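Local coordinates for protein sialyltransferase 0160 (Photobacterium damselae, PDB 4R84) that transfers sialic acid from a CMP-activated donor to an acceptor sugar, probably in alpha-2,6 linkage to galactose, and has a GT-B glycosyltransferase fold, at residues H207-L212 and D273-M278; N211-I216 and N265-T270; S237-S242 and G279-W284; Y244-K247 and K252-T255. One frame throughout, in Å; residues are numbered along the deposited sequence.

Interaction 1: residues H207-L212 and D273-M278; sequences HVFNNL and DAPKGM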
loop_
_atom_site.group_PDB
_atom_site.type_symbol
_atom_site.label_atom_id
_atom_site.label_comp_id
_atom_site.label_asym_id
_atom_site.label_seq_id
_atom_site.Cartn_x
_atom_site.Cartn_y
_atom_site.Cartn_z
ATOM N N HIS A 207 2.582 2.751 -12.613
ATOM C CA HIS A 207 2.950 4.123 -12.933
ATOM C C HIS A 207 4.204 4.593 -12.237
ATOM O O HIS A 207 4.426 5.788 -12.123
ATOM C CB HIS A 207 1.783 5.039 -12.601
ATOM C CG HIS A 207 0.561 4.713 -13.399
ATOM N ND1 HIS A 207 -0.434 3.886 -12.927
ATOM C CD2 HIS A 207 0.209 5.043 -14.663
ATOM C CE1 HIS A 207 -1.366 3.750 -13.854
ATOM N NE2 HIS A 207 -0.999 4.442 -14.916
ATOM N N VAL A 208 5.041 3.649 -11.816
ATOM C CA VAL A 208 6.274 3.996 -11.125
ATOM C C VAL A 208 7.168 4.921 -11.962
ATOM O O VAL A 208 7.774 5.857 -11.422
ATOM C CB VAL A 208 7.064 2.725 -10.704
ATOM C CG1 VAL A 208 7.360 1.839 -11.906
ATOM C CG2 VAL A 208 8.358 3.109 -9.990
ATOM N N PHE A 209 7.225 4.700 -13.276
ATOM C CA PHE A 209 8.116 5.505 -14.104
ATOM C C PHE A 209 7.600 6.928 -14.303
ATOM O O PHE A 209 8.370 7.841 -14.608
ATOM C CB PHE A 209 8.345 4.853 -15.475
ATOM C CG PHE A 209 9.432 5.520 -16.257
ATOM C CD1 PHE A 209 10.755 5.356 -15.891
ATOM C CD2 PHE A 209 9.132 6.333 -17.340
ATOM C CE1 PHE A 209 11.765 5.985 -16.587
ATOM C CE2 PHE A 209 10.140 6.964 -18.046
ATOM C CZ PHE A 209 11.459 6.790 -17.663
ATOM N N ASN A 210 6.298 7.125 -14.147
ATOM C CA ASN A 210 5.763 8.482 -14.222
ATOM C C ASN A 210 5.952 9.233 -12.905
ATOM O O ASN A 210 5.916 10.462 -12.884
ATOM C CB ASN A 210 4.284 8.461 -14.599
ATOM C CG ASN A 210 4.062 8.172 -16.067
ATOM O OD1 ASN A 210 4.947 8.395 -16.899
ATOM N ND2 ASN A 210 2.873 7.691 -16.397
ATOM N N ASN A 211 6.139 8.498 -11.810
ATOM C CA ASN A 211 6.162 9.139 -10.492
ATOM C C ASN A 211 7.530 9.341 -9.853
ATOM O O ASN A 211 7.744 10.354 -9.185
ATOM C CB ASN A 211 5.295 8.347 -9.503
ATOM C CG ASN A 211 3.804 8.483 -9.786
ATOM O OD1 ASN A 211 3.350 9.465 -10.385
ATOM N ND2 ASN A 211 3.033 7.487 -9.350
ATOM N N LEU A 212 8.452 8.394 -10.021
ATOM C CA LEU A 212 9.722 8.484 -9.283
ATOM C C LEU A 212 10.849 9.246 -10.003
ATOM O O LEU A 212 11.573 10.007 -9.352
ATOM C CB LEU A 212 10.220 7.084 -8.904
ATOM C CG LEU A 212 9.250 6.272 -8.026
ATOM C CD1 LEU A 212 9.931 5.023 -7.461
ATOM C CD2 LEU A 212 8.695 7.115 -6.881
ATOM N N ASP A 273 17.019 9.098 -23.264
ATOM C CA ASP A 273 16.317 7.893 -23.685
ATOM C C ASP A 273 15.829 7.080 -22.497
ATOM O O ASP A 273 16.611 6.714 -21.622
ATOM C CB ASP A 273 17.215 7.019 -24.563
ATOM C CG ASP A 273 17.678 7.731 -25.823
ATOM O OD1 ASP A 273 16.868 8.456 -26.438
ATOM O OD2 ASP A 273 18.851 7.544 -26.206
ATOM N N ALA A 274 14.535 6.792 -22.478
ATOM C CA ALA A 274 13.935 6.063 -21.370
ATOM C C ALA A 274 13.528 4.667 -21.813
ATOM O O ALA A 274 13.200 4.460 -22.985
ATOM C CB ALA A 274 12.736 6.822 -20.833
ATOM N N PRO A 275 13.546 3.700 -20.883
ATOM C CA PRO A 275 13.036 2.375 -21.241
ATOM C C PRO A 275 11.557 2.461 -21.542
ATOM O O PRO A 275 10.850 3.240 -20.916
ATOM C CB PRO A 275 13.277 1.533 -19.975
ATOM C CG PRO A 275 14.224 2.303 -19.175
ATOM C CD PRO A 275 13.977 3.750 -19.480
ATOM N N LYS A 276 11.105 1.697 -22.525
ATOM C CA LYS A 276 9.693 1.650 -22.837
ATOM C C LYS A 276 9.136 0.334 -22.296
ATOM O O LYS A 276 9.858 -0.667 -22.186
ATOM C CB LYS A 276 9.442 1.785 -24.341
ATOM C CG LYS A 276 7.953 1.918 -24.681
ATOM C CD LYS A 276 7.685 1.980 -26.177
ATOM C CE LYS A 276 6.186 2.149 -26.451
ATOM N NZ LYS A 276 5.650 3.485 -26.050
ATOM N N GLY A 277 7.861 0.353 -21.933
ATOM C CA GLY A 277 7.185 -0.848 -21.498
ATOM C C GLY A 277 7.709 -1.399 -20.191
ATOM O O GLY A 277 8.066 -0.629 -19.290
ATOM N N MET A 278 7.779 -2.726 -20.106
ATOM C CA MET A 278 8.083 -3.418 -18.862
ATOM C C MET A 278 9.431 -3.003 -18.302
ATOM O O MET A 278 9.657 -3.082 -17.094
ATOM C CB MET A 278 8.024 -4.930 -19.063
ATOM C CG MET A 278 6.602 -5.417 -19.332
ATOM S SD MET A 278 5.464 -4.907 -18.029
ATOM C CE MET A 278 3.945 -5.724 -18.516
#
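F209 makes a small apolar contact with A274 and P275, joining the short helix 208-211 to the loop that follows helix 252-267. About 101 Å² is buried in all, roughly half of it on F209, the one residue of 207-212 that takes part. Its far end does the touching: CZ lies 3.4 Å from CB of A274, and on the neighbouring corner CE1 stands 4.3 Å from CD of P275. Both partners meet the ring obliquely. With CG swung anti to the backbone N (chi1 -170°), the phenyl leaves the helix beside its own carbonyl and reaches the loop, although the nearest pair of CA atoms, F209 and P275, is 9.2 Å apart. H207 occupies the N-cap position of the helix, and V208 O accepts from the backbone N atoms of both N211 and L212, closing the short turn that carries F209. The ring also meets Y266 and L263 of helix 252-267, while P275 rests on L262 and L263. Helix 208-211 belongs to the beta-alpha-beta crossover between parallel strands 197-204 and 225-233 and the loop to the next, between 225-233 and 290-294, so F209 packs successive crossovers of a Rossmann-type GT-B domain together.

Interaction 2: residues N211-I216 and N265-T270; sequences NLPPII and NYLAGT
L267 holds CG anti to its carbonyl carbon (chi1 -63°) and Y266 holds CG anti to its backbone N (chi1 -178°), which turns the ends of both side chains from helix 252-267 onto P213. The methyl CD2 of L267 sits against the proline ring, 3.9 Å from P213 CB and 4.0 Å from P213 CG. The tyrosine comes in beside it at its rim: P213 CB lies near the plane of the Y266 ring, 4.0 Å from Y266 CE2. One turn further on, I216 CG2 lies 4.3 Å from the same methyl, L267 CD2, so this one methyl fits between residues three apart on helix 213-219. That helix belongs to the crossover between the parallel strands 197-204 and 225-233 of the Rossmann-type sheet, and the contact packs its first turn on the last turn of the helix from the next crossover. The opening turn is tied by L212 O, which accepts from the backbone N atoms of I215 and I216. G269, with positive phi, ends the other helix in a Schellman motif, T270 N reaching back to N265 O at 3.1 Å. W284 packs on both I216 and L267, and Q217 NE2 donates to Y266 O.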
loop_
_atom_site.group_PDB
_atom_site.type_symbol
_atom_site.label_atom_id
_atom_site.label_comp_id
_atom_site.label_asym_id
_atom_site.label_seq_id
_atom_site.Cartn_x
_atom_site.Cartn_y
_atom_site.Cartn_z
ATOM N N ASN A 211 6.139 8.498 -11.810
ATOM C CA ASN A 211 6.162 9.139 -10.492
ATOM C C ASN A 211 7.530 9.341 -9.853
ATOM O O ASN A 211 7.744 10.354 -9.185
ATOM C CB ASN A 211 5.295 8.347 -9.503
ATOM C CG ASN A 211 3.804 8.483 -9.786
ATOM O OD1 ASN A 211 3.350 9.465 -10.385
ATOM N ND2 ASN A 211 3.033 7.487 -9.350
ATOM N N LEU A 212 8.452 8.394 -10.021
ATOM C CA LEU A 212 9.722 8.484 -9.283
ATOM C C LEU A 212 10.849 9.246 -10.003
ATOM O O LEU A 212 11.573 10.007 -9.352
ATOM C CB LEU A 212 10.220 7.084 -8.904
ATOM C CG LEU A 212 9.250 6.272 -8.026
ATOM C CD1 LEU A 212 9.931 5.023 -7.461
ATOM C CD2 LEU A 212 8.695 7.115 -6.881
ATOM N N PRO A 213 11.014 9.056 -11.328
ATOM C CA PRO A 213 12.119 9.807 -11.946
ATOM C C PRO A 213 12.108 11.335 -11.732
ATOM O O PRO A 213 13.202 11.891 -11.646
ATOM C CB PRO A 213 11.983 9.465 -13.434
ATOM C CG PRO A 213 11.375 8.105 -13.436
ATOM C CD PRO A 213 10.394 8.119 -12.287
ATOM N N PRO A 214 10.931 12.000 -11.672
ATOM C CA PRO A 214 10.976 13.448 -11.433
ATOM C C PRO A 214 11.567 13.849 -10.096
ATOM O O PRO A 214 11.998 14.995 -9.950
ATOM C CB PRO A 214 9.508 13.858 -11.494
ATOM C CG PRO A 214 8.879 12.842 -12.374
ATOM C CD PRO A 214 9.568 11.568 -12.033
ATOM N N ILE A 215 11.567 12.928 -9.131
ATOM C CA ILE A 215 12.157 13.199 -7.836
ATOM C C ILE A 215 13.612 12.721 -7.811
ATOM O O ILE A 215 14.514 13.418 -7.305
ATOM C CB ILE A 215 11.379 12.506 -6.698
ATOM C CG1 ILE A 215 9.922 12.985 -6.681
ATOM C CG2 ILE A 215 12.072 12.781 -5.350
ATOM C CD1 ILE A 215 8.995 12.117 -5.796
ATOM N N ILE A 216 13.844 11.524 -8.347
ATOM C CA ILE A 216 15.185 10.935 -8.327
ATOM C C ILE A 216 16.200 11.730 -9.156
ATOM O O ILE A 216 17.325 11.939 -8.712
ATOM C CB ILE A 216 15.156 9.490 -8.819
ATOM C CG1 ILE A 216 14.423 8.623 -7.790
ATOM C CG2 ILE A 216 16.583 8.972 -9.056
ATOM C CD1 ILE A 216 14.248 7.190 -8.203
ATOM N N ASN A 265 20.820 5.218 -16.783
ATOM C CA ASN A 265 21.365 6.423 -17.402
ATOM C C ASN A 265 20.345 7.545 -17.472
ATOM O O ASN A 265 20.700 8.716 -17.398
ATOM C CB ASN A 265 21.891 6.123 -18.806
ATOM C CG ASN A 265 23.073 5.178 -18.795
ATOM O OD1 ASN A 265 23.780 5.065 -17.800
ATOM N ND2 ASN A 265 23.288 4.489 -19.910
ATOM N N TYR A 266 19.077 7.185 -17.619
ATOM C CA TYR A 266 18.009 8.176 -17.636
ATOM C C TYR A 266 17.910 8.846 -16.270
ATOM O O TYR A 266 17.803 10.072 -16.165
ATOM C CB TYR A 266 16.676 7.525 -18.015
ATOM C CG TYR A 266 15.535 8.505 -18.103
ATOM C CD1 TYR A 266 15.350 9.280 -19.244
ATOM C CD2 TYR A 266 14.629 8.644 -17.058
ATOM C CE1 TYR A 266 14.305 10.181 -19.332
ATOM C CE2 TYR A 266 13.583 9.540 -17.139
ATOM C CZ TYR A 266 13.425 10.307 -18.282
ATOM O OH TYR A 266 12.377 11.196 -18.372
ATOM N N LEU A 267 17.949 8.028 -15.224
ATOM C CA LEU A 267 17.890 8.544 -13.870
ATOM C C LEU A 267 19.118 9.396 -13.560
ATOM O O LEU A 267 19.003 10.423 -12.889
ATOM C CB LEU A 267 17.753 7.410 -12.848
ATOM C CG LEU A 267 16.477 6.559 -12.922
ATOM C CD1 LEU A 267 16.470 5.486 -11.815
ATOM C CD2 LEU A 267 15.263 7.452 -12.804
ATOM N N ALA A 268 20.279 8.976 -14.067
ATOM C CA ALA A 268 21.544 9.678 -13.807
ATOM C C ALA A 268 21.648 10.995 -14.583
ATOM O O ALA A 268 22.571 11.782 -14.366
ATOM C CB ALA A 268 22.729 8.779 -14.133
ATOM N N GLY A 269 20.710 11.213 -15.499
ATOM C CA GLY A 269 20.647 12.434 -16.283
ATOM C C GLY A 269 21.760 12.573 -17.302
ATOM O O GLY A 269 22.212 13.681 -17.598
ATOM N N THR A 270 22.202 11.446 -17.845
ATOM C CA THR A 270 23.251 11.455 -18.854
ATOM C C THR A 270 22.695 11.006 -20.197
ATOM O O THR A 270 23.417 10.953 -21.193
ATOM C CB THR A 270 24.432 10.553 -18.461
ATOM O OG1 THR A 270 23.973 9.210 -18.277
ATOM C CG2 THR A 270 25.079 11.051 -17.172
#

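Interaction 3: residues S237-S242 and G279-W284; sequences SSEYVS and GNRYNW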
loop_
_atom_site.group_PDB
_atom_site.type_symbol
_atom_site.label_atom_id
_atom_site.label_comp_id
_atom_site.label_asym_id
_atom_site.label_seq_id
_atom_site.Cartn_x
_atom_site.Cartn_y
_atom_site.Cartn_z
ATOM N N SER A 237 -6.404 -4.889 -11.700
ATOM C CA SER A 237 -6.326 -5.825 -12.806
ATOM C C SER A 237 -5.378 -5.363 -13.909
ATOM O O SER A 237 -4.853 -6.183 -14.652
ATOM C CB SER A 237 -7.729 -6.065 -13.363
ATOM O OG SER A 237 -8.314 -4.844 -13.762
ATOM N N SER A 238 -5.137 -4.057 -13.995
ATOM C CA SER A 238 -4.392 -3.503 -15.119
ATOM C C SER A 238 -2.969 -4.072 -15.236
ATOM O O SER A 238 -2.524 -4.353 -16.344
ATOM C CB SER A 238 -4.359 -1.973 -15.022
ATOM O OG SER A 238 -3.036 -1.472 -15.033
ATOM N N GLU A 239 -2.285 -4.283 -14.111
ATOM C CA GLU A 239 -0.943 -4.865 -14.140
ATOM C C GLU A 239 -0.966 -6.286 -14.695
ATOM O O GLU A 239 0.005 -6.733 -15.289
ATOM C CB GLU A 239 -0.304 -4.875 -12.747
ATOM C CG GLU A 239 0.319 -3.533 -12.329
ATOM C CD GLU A 239 -0.649 -2.646 -11.548
ATOM O OE1 GLU A 239 -1.852 -3.000 -11.469
ATOM O OE2 GLU A 239 -0.206 -1.597 -11.011
ATOM N N TYR A 240 -2.063 -7.001 -14.471
ATOM C CA TYR A 240 -2.174 -8.402 -14.891
ATOM C C TYR A 240 -2.521 -8.496 -16.368
ATOM O O TYR A 240 -1.976 -9.330 -17.072
ATOM C CB TYR A 240 -3.200 -9.135 -13.992
ATOM C CG TYR A 240 -2.599 -9.184 -12.613
ATOM C CD1 TYR A 240 -2.663 -8.071 -11.773
ATOM C CD2 TYR A 240 -1.860 -10.289 -12.186
ATOM C CE1 TYR A 240 -2.036 -8.065 -10.540
ATOM C CE2 TYR A 240 -1.247 -10.298 -10.946
ATOM C CZ TYR A 240 -1.332 -9.181 -10.127
ATOM O OH TYR A 240 -0.712 -9.151 -8.895
ATOM N N VAL A 241 -3.383 -7.600 -16.837
ATOM C CA VAL A 241 -3.664 -7.496 -18.258
ATOM C C VAL A 241 -2.385 -7.150 -19.018
ATOM O O VAL A 241 -2.127 -7.695 -20.092
ATOM C CB VAL A 241 -4.755 -6.444 -18.551
ATOM C CG1 VAL A 241 -4.872 -6.200 -20.051
ATOM C CG2 VAL A 241 -6.099 -6.914 -17.998
ATOM N N SER A 242 -1.573 -6.254 -18.453
ATOM C CA SER A 242 -0.328 -5.868 -19.109
ATOM C C SER A 242 0.646 -7.033 -19.172
ATOM O O SER A 242 1.327 -7.225 -20.177
ATOM C CB SER A 242 0.335 -4.686 -18.380
ATOM O OG SER A 242 -0.498 -3.541 -18.447
ATOM N N GLY A 279 10.310 -2.537 -19.185
ATOM C CA GLY A 279 11.636 -2.115 -18.782
ATOM C C GLY A 279 11.657 -0.919 -17.859
ATOM O O GLY A 279 12.659 -0.685 -17.175
ATOM N N ASN A 280 10.575 -0.149 -17.812
ATOM C CA ASN A 280 10.572 0.975 -16.874
ATOM C C ASN A 280 9.777 0.635 -15.632
ATOM O O ASN A 280 9.581 1.484 -14.766
ATOM C CB ASN A 280 10.040 2.262 -17.537
ATOM C CG ASN A 280 8.558 2.210 -17.884
ATOM O OD1 ASN A 280 7.747 1.595 -17.195
ATOM N ND2 ASN A 280 8.193 2.910 -18.947
ATOM N N ARG A 281 9.325 -0.616 -15.556
ATOM C CA ARG A 281 8.433 -1.050 -14.487
ATOM C C ARG A 281 9.096 -2.087 -13.576
ATOM O O ARG A 281 9.032 -1.982 -12.353
ATOM C CB ARG A 281 7.141 -1.636 -15.097
ATOM C CG ARG A 281 6.099 -2.085 -14.078
ATOM C CD ARG A 281 4.801 -2.578 -14.742
ATOM N NE ARG A 281 4.178 -1.550 -15.577
ATOM C CZ ARG A 281 2.939 -1.622 -16.065
ATOM N NH1 ARG A 281 2.166 -2.676 -15.811
ATOM N NH2 ARG A 281 2.462 -0.632 -16.806
ATOM N N TYR A 282 9.724 -3.091 -14.180
ATOM C CA TYR A 282 10.214 -4.230 -13.414
ATOM C C TYR A 282 11.736 -4.325 -13.385
ATOM O O TYR A 282 12.296 -5.408 -13.221
ATOM C CB TYR A 282 9.617 -5.538 -13.954
ATOM C CG TYR A 282 8.148 -5.683 -13.641
ATOM C CD1 TYR A 282 7.700 -5.747 -12.327
ATOM C CD2 TYR A 282 7.212 -5.764 -14.659
ATOM C CE1 TYR A 282 6.354 -5.877 -12.037
ATOM C CE2 TYR A 282 5.860 -5.894 -14.383
ATOM C CZ TYR A 282 5.435 -5.957 -13.082
ATOM O OH TYR A 282 4.095 -6.086 -12.815
ATOM N N ASN A 283 12.404 -3.185 -13.527
ATOM C CA ASN A 283 13.861 -3.123 -13.374
ATOM C C ASN A 283 14.325 -2.332 -12.154
ATOM O O ASN A 283 15.526 -2.131 -11.967
ATOM C CB ASN A 283 14.501 -2.507 -14.611
ATOM C CG ASN A 283 14.823 -3.528 -15.667
ATOM O OD1 ASN A 283 15.061 -4.702 -15.364
ATOM N ND2 ASN A 283 14.833 -3.091 -16.920
ATOM N N TRP A 284 13.392 -1.852 -11.343
ATOM C CA TRP A 284 13.781 -0.991 -10.226
ATOM C C TRP A 284 14.604 -1.745 -9.189
ATOM O O TRP A 284 15.485 -1.157 -8.559
ATOM C CB TRP A 284 12.552 -0.350 -9.593
ATOM C CG TRP A 284 11.993 0.702 -10.518
ATOM C CD1 TRP A 284 11.080 0.518 -11.518
ATOM C CD2 TRP A 284 12.341 2.087 -10.542
ATOM N NE1 TRP A 284 10.842 1.709 -12.162
ATOM C CE2 TRP A 284 11.614 2.689 -11.582
ATOM C CE3 TRP A 284 13.217 2.883 -9.786
ATOM C CZ2 TRP A 284 11.712 4.052 -11.879
ATOM C CZ3 TRP A 284 13.317 4.234 -10.081
ATOM C CH2 TRP A 284 12.566 4.806 -11.118
HETATM O O HOH W 1 -0.516 -1.732 -16.519
HETATM O O HOH W 2 2.457 -5.279 -15.019
#
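R281 stretches toward S242 and E239 of helix 237-246: CB points toward the helix, and with CG anti to the backbone N (chi1 -178°) the chain runs on in an extended course. CG then passes over the ring of Y282, 3.8 Å above its plane and over its centre, and CD follows toward the phenol end, 3.5 Å from Y282 CE2. A bend at chi3 (-59°) carries NE and CZ off this line and brings NH1 up to the helix. There R281 NH1 lies 3.7 Å from S242 CB and 4.0 Å from E239 CG, both met obliquely, but its bonds go to water. Water 2, in the guanidinium plane at its edge, accepts from R281 NH1 at 2.7 Å, donates to E239 O and is also bonded to Y282 OH. Water 1 accepts from R281 NH1 at 2.9 Å and is shared with the hydroxyls of S238 and S242. Helix 237-246 follows strand 225-233 of the Rossmann-type sheet; the side chain of E239, in its first turn, is about 10 Å from the bound donor analogue. The carboxylate of E239 forms no salt bridge with R281: E239 OE2 and R281 NH1 are 5.5 Å apart and the two planes are turned 67° from each other. E239 OE2 instead accepts from the backbone N atoms of A206 and D235, bridging the loops that leave two adjacent parallel strands. Behind the arginine, W284 NE1 donates to N280 O, with the donor well above the carbonyl plane, folding the loop on itself.

Interaction 4: residues Y244-K247 and K252-T255; sequences YQWK and KIET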
loop_
_atom_site.group_PDB
_atom_site.type_symbol
_atom_site.label_atom_id
_atom_site.label_comp_id
_atom_site.label_asym_id
_atom_site.label_seq_id
_atom_site.Cartn_x
_atom_site.Cartn_y
_atom_site.Cartn_z
ATOM N N TYR A 244 -0.244 -10.213 -19.097
ATOM C CA TYR A 244 -0.845 -11.142 -20.048
ATOM C C TYR A 244 -0.467 -10.797 -21.489
ATOM O O TYR A 244 -0.103 -11.673 -22.277
ATOM C CB TYR A 244 -2.361 -11.130 -19.893
ATOM C CG TYR A 244 -3.080 -11.998 -20.890
ATOM C CD1 TYR A 244 -3.287 -13.343 -20.640
ATOM C CD2 TYR A 244 -3.553 -11.469 -22.089
ATOM C CE1 TYR A 244 -3.946 -14.155 -21.568
ATOM C CE2 TYR A 244 -4.206 -12.261 -23.005
ATOM C CZ TYR A 244 -4.404 -13.600 -22.737
ATOM O OH TYR A 244 -5.062 -14.380 -23.661
ATOM N N GLN A 245 -0.557 -9.514 -21.826
ATOM C CA GLN A 245 -0.297 -9.067 -23.182
ATOM C C GLN A 245 1.180 -9.140 -23.536
ATOM O O GLN A 245 1.540 -9.148 -24.712
ATOM C CB GLN A 245 -0.826 -7.642 -23.368
ATOM C CG GLN A 245 -2.350 -7.560 -23.392
ATOM C CD GLN A 245 -2.882 -6.134 -23.328
ATOM O OE1 GLN A 245 -2.241 -5.235 -22.785
ATOM N NE2 GLN A 245 -4.062 -5.924 -23.899
ATOM N N TRP A 246 2.030 -9.233 -22.514
ATOM C CA TRP A 246 3.483 -9.179 -22.679
ATOM C C TRP A 246 4.150 -10.563 -22.601
ATOM O O TRP A 246 5.299 -10.731 -23.027
ATOM C CB TRP A 246 4.053 -8.233 -21.603
ATOM C CG TRP A 246 5.535 -8.186 -21.446
ATOM C CD1 TRP A 246 6.419 -7.414 -22.148
ATOM C CD2 TRP A 246 6.304 -8.894 -20.472
ATOM N NE1 TRP A 246 7.698 -7.624 -21.682
ATOM C CE2 TRP A 246 7.651 -8.527 -20.651
ATOM C CE3 TRP A 246 5.983 -9.817 -19.475
ATOM C CZ2 TRP A 246 8.677 -9.056 -19.870
ATOM C CZ3 TRP A 246 6.988 -10.337 -18.712
ATOM C CH2 TRP A 246 8.328 -9.957 -18.907
ATOM N N LYS A 247 3.427 -11.551 -22.078
ATOM C CA LYS A 247 4.043 -12.811 -21.654
ATOM C C LYS A 247 4.647 -13.619 -22.806
ATOM O O LYS A 247 5.550 -14.431 -22.584
ATOM C CB LYS A 247 3.032 -13.675 -20.887
ATOM C CG LYS A 247 1.855 -14.232 -21.704
ATOM C CD LYS A 247 0.971 -15.113 -20.817
ATOM C CE LYS A 247 -0.324 -15.553 -21.505
ATOM N NZ LYS A 247 -0.065 -16.251 -22.798
ATOM N N LYS A 252 12.019 -11.655 -23.908
ATOM C CA LYS A 252 11.532 -10.544 -23.089
ATOM C C LYS A 252 12.395 -10.256 -21.851
ATOM O O LYS A 252 12.575 -9.096 -21.489
ATOM C CB LYS A 252 10.072 -10.780 -22.669
ATOM C CG LYS A 252 9.813 -12.058 -21.893
ATOM C CD LYS A 252 8.318 -12.209 -21.596
ATOM C CE LYS A 252 8.047 -13.296 -20.560
ATOM N NZ LYS A 252 8.298 -14.674 -21.104
ATOM N N ILE A 253 12.925 -11.289 -21.198
ATOM C CA ILE A 253 13.778 -11.050 -20.029
ATOM C C ILE A 253 15.131 -10.492 -20.473
ATOM O O ILE A 253 15.680 -9.599 -19.832
ATOM C CB ILE A 253 13.971 -12.314 -19.174
ATOM C CG1 ILE A 253 12.635 -12.738 -18.570
ATOM C CG2 ILE A 253 14.978 -12.070 -18.062
ATOM C CD1 ILE A 253 11.907 -11.623 -17.849
ATOM N N GLU A 254 15.661 -11.011 -21.576
ATOM C CA GLU A 254 16.893 -10.470 -22.142
ATOM C C GLU A 254 16.741 -8.985 -22.459
ATOM O O GLU A 254 17.649 -8.184 -22.213
ATOM C CB GLU A 254 17.277 -11.227 -23.411
ATOM C CG GLU A 254 18.615 -10.826 -23.987
ATOM C CD GLU A 254 18.921 -11.563 -25.273
ATOM O OE1 GLU A 254 18.493 -12.730 -25.397
ATOM O OE2 GLU A 254 19.568 -10.971 -26.164
ATOM N N THR A 255 15.584 -8.617 -22.997
ATOM C CA THR A 255 15.314 -7.215 -23.280
ATOM C C THR A 255 15.257 -6.423 -21.967
ATOM O O THR A 255 15.830 -5.331 -21.875
ATOM C CB THR A 255 14.019 -7.053 -24.078
ATOM O OG1 THR A 255 14.144 -7.776 -25.311
ATOM C CG2 THR A 255 13.758 -5.590 -24.389
HETATM O O HOH W 3 10.715 -6.954 -22.311
#
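K252 lays its aliphatic chain over one face of the W246 indole, crossing it obliquely above the six-membered ring. CD is the central atom, 3.5 Å from the centroid of that ring and 12° off its normal, a CH-pi contact. On either side of it along the chain, K252 CB sits 3.6 Å from W246 CZ2 and K252 CE 3.6 Å from W246 CZ3, so the lysine spans the benzene part of the indole. K252 starts with CG between the backbone N and the carbonyl carbon (chi1 58°), runs extended across the ring and bends only at chi4. That last bend takes NZ off the aromatic face to K247 O, to which it donates at 3.1 Å, tilted 28° from the carbonyl plane. At 5.5 Å from the ring centroid, NZ can add at most a weak cation-pi attraction; its charge is paired with D308 in a salt bridge, and N305 O takes another of its hydrogen bonds. I253 approaches differently, its CD1 near the ring plane at the edge, 4.1 Å from W246 CH2. On the pyrrole side, water 3 accepts from W246 NE1 and donates to K252 O. The contact thus clasps the turn between helix 237-246 and helix 252-267, with L309 of helix 307-313 against W246, D308 and Y312 of that helix against I253, and helix 483-490 packed on Y244.

Overall arrangement
From the N terminus, helix 208-211 opens interaction 1 and runs into helix 213-219, which opens interaction 2; the two share N211 and L212. Interaction 4 closes first, between helices 237-246 and 252-267. Interaction 2 closes next, at the end of helix 252-267, then interaction 1 in the following loop. Interaction 3, which starts at 237-242 and closes at 279-284, crosses both; interaction 4 lies within all three spans. W284 packs against V208, I216 and L267, joining interactions 1 and 2 to interaction 3. Interactions 1 and 2 tie the crossover after strand 197-204 to the next, within which, between strands 225-233 and 290-294, interactions 3 and 4 hold helices and loop together.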